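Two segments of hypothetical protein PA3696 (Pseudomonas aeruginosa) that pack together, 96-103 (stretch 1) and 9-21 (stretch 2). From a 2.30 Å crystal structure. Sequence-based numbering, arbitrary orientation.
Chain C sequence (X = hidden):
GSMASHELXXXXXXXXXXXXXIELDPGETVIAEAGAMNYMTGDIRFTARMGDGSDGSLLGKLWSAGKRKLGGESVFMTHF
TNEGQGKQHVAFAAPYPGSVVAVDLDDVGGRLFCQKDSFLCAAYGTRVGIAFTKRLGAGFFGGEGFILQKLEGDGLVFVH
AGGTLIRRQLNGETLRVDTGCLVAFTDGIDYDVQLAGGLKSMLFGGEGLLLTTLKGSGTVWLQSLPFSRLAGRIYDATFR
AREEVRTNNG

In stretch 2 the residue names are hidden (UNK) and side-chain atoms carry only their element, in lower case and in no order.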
ATOM      1  N   TYR C  96       3.106   6.541  -1.958  1.00 31.58           N
ATOM      2  CA  TYR C  96       2.171   5.777  -1.115  1.00 31.37           C
ATOM      3  C   TYR C  96       1.194   5.059  -2.061  1.00 31.19           C
ATOM      4  O   TYR C  96       1.023   5.502  -3.204  1.00 30.68           O
ATOM      5  CB  TYR C  96       1.452   6.681  -0.089  1.00 31.61           C
ATOM      6  CG  TYR C  96       0.850   7.935  -0.662  1.00 30.66           C
ATOM      7  CD1 TYR C  96      -0.487   7.986  -1.036  1.00 29.32           C
ATOM      8  CD2 TYR C  96       1.624   9.080  -0.833  1.00 30.70           C
ATOM      9  CE1 TYR C  96      -1.042   9.147  -1.585  1.00 29.73           C
ATOM     10  CE2 TYR C  96       1.092  10.226  -1.380  1.00 29.10           C
ATOM     11  CZ  TYR C  96      -0.229  10.248  -1.764  1.00 30.94           C
ATOM     12  OH  TYR C  96      -0.721  11.408  -2.298  1.00 34.59           O
ATOM     13  N   PRO C  97       0.592   3.939  -1.608  1.00 30.97           N
ATOM     14  CA  PRO C  97      -0.161   3.036  -2.466  1.00 31.26           C
ATOM     15  C   PRO C  97      -1.469   3.645  -2.973  1.00 32.22           C
ATOM     16  O   PRO C  97      -2.186   4.303  -2.206  1.00 31.90           O
ATOM     17  CB  PRO C  97      -0.508   1.866  -1.540  1.00 30.89           C
ATOM     18  CG  PRO C  97       0.274   2.042  -0.343  1.00 31.22           C
ATOM     19  CD  PRO C  97       0.610   3.463  -0.219  1.00 31.39           C
ATOM     20  N   GLY C  98      -1.779   3.400  -4.241  1.00 31.69           N
ATOM     21  CA  GLY C  98      -3.026   3.854  -4.796  1.00 32.49           C
ATOM     22  C   GLY C  98      -2.941   4.023  -6.290  1.00 33.09           C
ATOM     23  O   GLY C  98      -1.946   3.657  -6.905  1.00 32.72           O
ATOM     24  N   SER C  99      -3.984   4.595  -6.871  1.00 33.00           N
ATOM     25  CA  SER C  99      -4.051   4.611  -8.313  1.00 34.53           C
ATOM     26  C   SER C  99      -3.856   5.978  -8.956  1.00 34.20           C
ATOM     27  O   SER C  99      -3.921   7.006  -8.311  1.00 34.49           O
ATOM     28  CB  SER C  99      -5.334   3.924  -8.787  1.00 34.46           C
ATOM     29  OG  SER C  99      -6.404   4.310  -7.976  1.00 36.14           O
ATOM     30  N   VAL C 100      -3.606   5.955 -10.243  1.00 34.79           N
ATOM     31  CA  VAL C 100      -3.270   7.144 -10.988  1.00 36.37           C
ATOM     32  C   VAL C 100      -4.491   7.458 -11.851  1.00 37.50           C
ATOM     33  O   VAL C 100      -5.171   6.553 -12.296  1.00 38.58           O
ATOM     34  CB  VAL C 100      -1.994   6.892 -11.839  1.00 35.90           C
ATOM     35  CG1 VAL C 100      -1.650   8.073 -12.702  1.00 34.47           C
ATOM     36  CG2 VAL C 100      -0.797   6.515 -10.920  1.00 35.51           C
ATOM     37  N   VAL C 101      -4.810   8.729 -12.037  1.00 38.56           N
ATOM     38  CA  VAL C 101      -5.820   9.098 -13.030  1.00 39.01           C
ATOM     39  C   VAL C 101      -5.277  10.216 -13.882  1.00 39.37           C
ATOM     40  O   VAL C 101      -4.661  11.174 -13.375  1.00 39.02           O
ATOM     41  CB  VAL C 101      -7.218   9.540 -12.427  1.00 39.42           C
ATOM     42  CG1 VAL C 101      -8.134   8.328 -12.135  1.00 40.39           C
ATOM     43  CG2 VAL C 101      -7.067  10.434 -11.242  1.00 38.01           C
ATOM     44  N   ALA C 102      -5.492  10.079 -15.188  1.00 39.94           N
ATOM     45  CA  ALA C 102      -5.164  11.136 -16.139  1.00 40.67           C
ATOM     46  C   ALA C 102      -6.364  12.042 -16.161  1.00 41.09           C
ATOM     47  O   ALA C 102      -7.494  11.580 -16.172  1.00 42.20           O
ATOM     48  CB  ALA C 102      -4.898  10.554 -17.525  1.00 40.17           C
ATOM     49  N   VAL C 103      -6.142  13.336 -16.110  1.00 42.02           N
ATOM     50  CA  VAL C 103      -7.251  14.252 -16.237  1.00 42.78           C
ATOM     51  C   VAL C 103      -6.880  15.216 -17.348  1.00 43.78           C
ATOM     52  O   VAL C 103      -5.861  15.910 -17.273  1.00 43.02           O
ATOM     53  CB  VAL C 103      -7.574  14.981 -14.895  1.00 43.03           C
ATOM     54  CG1 VAL C 103      -8.694  16.007 -15.085  1.00 44.31           C
ATOM     55  CG2 VAL C 103      -7.953  13.977 -13.781  1.00 41.87           C
ATOM     56  N   UNK C   9       1.544  11.238 -24.909  1.00 46.70           N
ATOM     57  CA  UNK C   9       1.100   9.862 -24.796  1.00 45.26           C
ATOM     58  C   UNK C   9       1.624   9.233 -23.507  1.00 44.02           C
ATOM     59  O   UNK C   9       2.649   9.633 -22.972  1.00 42.66           O
ATOM     60  c   UNK C   9       0.838   9.515 -27.303  1.00 47.18           C
ATOM     61  c   UNK C   9       1.497   9.018 -26.012  1.00 45.72           C
ATOM     62  o   UNK C   9      -0.272   9.049 -27.635  1.00 49.49           O
ATOM     63  o   UNK C   9       1.421  10.399 -27.967  1.00 47.95           O
ATOM     64  N   UNK C  10       0.904   8.225 -23.033  1.00 42.93           N
ATOM     65  CA  UNK C  10       1.214   7.598 -21.780  1.00 42.91           C
ATOM     66  C   UNK C  10       0.514   6.266 -21.738  1.00 42.92           C
ATOM     67  O   UNK C  10      -0.372   6.002 -22.544  1.00 42.94           O
ATOM     68  c   UNK C  10      -2.893   7.736 -19.829  1.00 40.43           C
ATOM     69  c   UNK C  10       0.731   8.475 -20.610  1.00 41.79           C
ATOM     70  c   UNK C  10      -0.760   8.580 -20.566  1.00 41.82           C
ATOM     71  c   UNK C  10      -3.535   8.742 -20.532  1.00 39.27           C
ATOM     72  c   UNK C  10      -2.826   9.664 -21.250  1.00 40.38           C
ATOM     73  o   UNK C  10      -4.894   8.822 -20.491  1.00 42.39           O
ATOM     74  c   UNK C  10      -1.519   7.660 -19.846  1.00 40.14           C
ATOM     75  c   UNK C  10      -1.428   9.580 -21.279  1.00 40.93           C
ATOM     76  N   UNK C  11       0.942   5.424 -20.807  1.00 43.13           N
ATOM     77  CA  UNK C  11       0.170   4.274 -20.385  1.00 44.27           C
ATOM     78  C   UNK C  11       0.298   4.187 -18.861  1.00 43.81           C
ATOM     79  O   UNK C  11       1.345   4.476 -18.302  1.00 44.47           O
ATOM     80  n   UNK C  11       4.014   1.277 -21.533  1.00 49.49           N
ATOM     81  c   UNK C  11       0.653   2.996 -21.063  1.00 44.30           C
ATOM     82  n   UNK C  11       5.742  -0.053 -20.829  1.00 51.67           N
ATOM     83  c   UNK C  11       4.446   0.107 -21.059  1.00 50.40           C
ATOM     84  c   UNK C  11       2.612   1.594 -21.825  1.00 46.26           C
ATOM     85  c   UNK C  11       2.166   2.823 -21.046  1.00 45.66           C
ATOM     86  n   UNK C  11       3.598  -0.897 -20.812  1.00 47.07           N
ATOM     87  N   UNK C  12      -0.796   3.839 -18.206  1.00 43.60           N
ATOM     88  CA  UNK C  12      -0.843   3.673 -16.777  1.00 43.33           C
ATOM     89  C   UNK C  12      -0.653   2.187 -16.510  1.00 43.49           C
ATOM     90  O   UNK C  12      -1.431   1.361 -16.985  1.00 43.15           O
ATOM     91  c   UNK C  12      -2.468   3.604 -14.785  1.00 43.09           C
ATOM     92  c   UNK C  12      -2.193   4.176 -16.208  1.00 43.05           C
ATOM     93  c   UNK C  12      -3.639   6.323 -16.130  1.00 44.26           C
ATOM     94  c   UNK C  12      -2.217   5.713 -16.172  1.00 43.77           C
ATOM     95  N   UNK C  13       0.375   1.855 -15.731  1.00 42.95           N
ATOM     96  CA  UNK C  13       0.685   0.476 -15.426  1.00 43.01           C
ATOM     97  C   UNK C  13       0.178   0.025 -14.056  1.00 43.55           C
ATOM     98  O   UNK C  13       0.087   0.829 -13.123  1.00 44.36           O
ATOM     99  c   UNK C  13       2.194   0.276 -15.524  1.00 42.91           C
ATOM    100  c   UNK C  13       2.328  -0.141 -17.960  1.00 43.68           C
ATOM    101  c   UNK C  13       2.824   0.750 -16.831  1.00 42.85           C
ATOM    102  c   UNK C  13       4.328   0.693 -16.683  1.00 41.10           C
ATOM    103  N   UNK C  14      -0.132  -1.264 -13.943  1.00 43.91           N
ATOM    104  CA  UNK C  14      -0.531  -1.870 -12.685  1.00 44.23           C
ATOM    105  C   UNK C  14      -2.030  -1.838 -12.491  1.00 45.25           C
ATOM    106  O   UNK C  14      -2.748  -1.137 -13.224  1.00 44.53           O
ATOM    107  N   UNK C  15      -2.495  -2.576 -11.482  1.00 46.23           N
ATOM    108  CA  UNK C  15      -3.918  -2.672 -11.178  1.00 47.87           C
ATOM    109  C   UNK C  15      -4.406  -1.722 -10.077  1.00 47.53           C
ATOM    110  O   UNK C  15      -4.934  -0.658 -10.381  1.00 48.44           O
ATOM    111  o   UNK C  15      -6.440  -3.248 -12.844  1.00 60.86           O
ATOM    112  c   UNK C  15      -4.725  -4.861 -12.300  1.00 52.17           C
ATOM    113  c   UNK C  15      -5.509  -3.967 -13.289  1.00 58.04           C
ATOM    114  c   UNK C  15      -4.368  -4.133 -10.971  1.00 48.58           C
ATOM    115  o   UNK C  15      -5.188  -3.964 -14.508  1.00 60.18           O
ATOM    116  N   UNK C  16      -4.245  -2.082  -8.808  1.00 46.76           N
ATOM    117  CA  UNK C  16      -4.692  -1.189  -7.749  1.00 46.14           C
ATOM    118  C   UNK C  16      -3.602  -0.195  -7.350  1.00 44.86           C
ATOM    119  O   UNK C  16      -3.899   0.891  -6.825  1.00 45.09           O
ATOM    120  c   UNK C  16      -5.181  -1.970  -6.527  1.00 46.51           C
ATOM    121  o   UNK C  16      -5.739  -3.222  -6.915  1.00 50.31           O
ATOM    122  N   UNK C  17      -2.347  -0.570  -7.549  1.00 43.11           N
ATOM    123  CA  UNK C  17      -1.258   0.356  -7.311  1.00 43.13           C
ATOM    124  C   UNK C  17      -0.611   0.694  -8.625  1.00 40.66           C
ATOM    125  O   UNK C  17      -0.206  -0.187  -9.394  1.00 40.62           O
ATOM    126  c   UNK C  17      -0.255  -0.201  -6.320  1.00 42.48           C
ATOM    127 se   UNK C  17       0.336  -1.277  -3.675  1.00 50.32          SE
ATOM    128  c   UNK C  17      -0.737  -0.166  -4.898  1.00 43.90           C
ATOM    129  c   UNK C  17      -0.076  -3.062  -4.295  1.00 43.82           C
ATOM    130  N   UNK C  18      -0.507   1.988  -8.888  1.00 38.76           N
ATOM    131  CA  UNK C  18      -0.263   2.434 -10.255  1.00 36.81           C
ATOM    132  C   UNK C  18       0.919   3.380 -10.442  1.00 36.42           C
ATOM    133  O   UNK C  18       1.276   4.185  -9.544  1.00 35.90           O
ATOM    134  c   UNK C  18      -2.648   1.930 -10.972  1.00 34.54           C
ATOM    135  n   UNK C  18      -4.698   1.411 -12.134  1.00 32.42           N
ATOM    136  c   UNK C  18      -1.565   3.008 -10.857  1.00 36.09           C
ATOM    137  c   UNK C  18      -3.950   2.380 -11.633  1.00 35.76           C
ATOM    138  o   UNK C  18      -4.292   3.574 -11.678  1.00 34.53           O
ATOM    139  N   UNK C  19       1.502   3.271 -11.630  1.00 35.32           N
ATOM    140  CA  UNK C  19       2.522   4.180 -12.107  1.00 34.72           C
ATOM    141  C   UNK C  19       2.244   4.658 -13.562  1.00 34.70           C
ATOM    142  O   UNK C  19       1.652   3.951 -14.357  1.00 35.22           O
ATOM    143  o   UNK C  19       4.856   4.297 -12.723  1.00 35.00           O
ATOM    144  c   UNK C  19       3.890   3.526 -12.004  1.00 34.36           C
ATOM    145  c   UNK C  19       3.864   2.167 -12.564  1.00 34.44           C
ATOM    146  N   UNK C  20       2.672   5.865 -13.887  1.00 34.08           N
ATOM    147  CA  UNK C  20       2.427   6.436 -15.183  1.00 34.07           C
ATOM    148  C   UNK C  20       3.699   6.520 -16.009  1.00 33.26           C
ATOM    149  O   UNK C  20       4.658   7.191 -15.654  1.00 32.81           O
ATOM    150  c   UNK C  20       2.543   8.882 -14.482  1.00 33.80           C
ATOM    151  c   UNK C  20       1.673   7.812 -15.109  1.00 33.96           C
ATOM    152  c   UNK C  20       1.228   8.231 -16.513  1.00 33.70           C
ATOM    153  N   UNK C  21       3.695   5.810 -17.124  1.00 33.62           N
ATOM    154  CA  UNK C  21       4.823   5.841 -18.025  1.00 33.97           C
ATOM    155  C   UNK C  21       4.456   6.796 -19.146  1.00 33.99           C
ATOM    156  O   UNK C  21       3.543   6.535 -19.929  1.00 34.70           O
ATOM    157  c   UNK C  21       5.169   4.450 -18.559  1.00 33.47           C
ATOM    158  c   UNK C  21       6.615   3.279 -20.291  1.00 39.38           C
ATOM    159  c   UNK C  21       6.495   4.435 -19.321  1.00 36.25           C
ATOM    160  o   UNK C  21       6.060   3.369 -21.410  1.00 41.73           O
ATOM    161  o   UNK C  21       7.239   2.264 -19.923  1.00 41.81           O
TER

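Position 9 carries two carbons, the second bearing two oxygens, and lies out of reach of stretch 1: D9. Position 10 has one carbon and a six-carbon ring bearing an oxygen, and that oxygen sits 3.4 Å from CB of A102; this is Y10, whose ring meets the small methyl obliquely. At position 11, three carbons and a nitrogen lead to a carbon with two more nitrogens, the guanidinium of R11. It faces no residue of stretch 1; instead the group turns to position 21.

Position 12 shows four carbons forked at the first, one arm two carbons long: I12. Its CG1 lies 4.2 Å from CG1 of V100, an apolar contact. Position 13 has four carbons forked at the second, so L13, out of reach. Position 14 has no side-chain atoms: G14. Its phi/psi of 91/169 would jam a CB against the preceding carbonyl, and the same CB would clash with the carbonyl oxygen of position 17.

Position 15, three carbons with two oxygens on the last, is E15, its CA-to-CB bond pointing away. Position 16, one carbon then one oxygen, is the short side chain of S16; its backbone O approaches C of G98 at 3.3 Å. Position 17 is an unbranched chain of two carbons, selenium and a carbon: M17, as selenomethionine, with SE 3.9 Å from CB of P97.

Position 18 has three carbons, the third bearing one oxygen and one nitrogen: Q18. Its backbone N donates to O of G98 at 3.0 Å, while N of V100 donates to its OE1 at 2.9 Å. Weak bonds from NE2 to the carbonyls of G14 and E15 tie the amide to its own turn.

Position 19, one carbon carrying an oxygen and a carbon, is T19, pointing away. Position 20, one carbon carrying two more, is V20, its CB 4.1 Å from CG1 of V100. Position 21, three carbons ending in two oxygens, is E21, the partner of R11: R11 NH2 lies 2.9 Å from OE1 of E21, a salt bridge.

The contact works by letting a side chain extend backbone pairing. R11 with E21 and L13 with T19 pair through their backbones, holding the hairpin. Q18 then engages stretch 1 twice, through its backbone N and its OE1, fixing the register at G98 and V100. Beyond these polar bonds, V100 points toward stretch 2 and packs against I12 and V20, while A102 gives Y10 a small surface to rest on.

Stretch 2 9-21: DYRILGESMQTVE
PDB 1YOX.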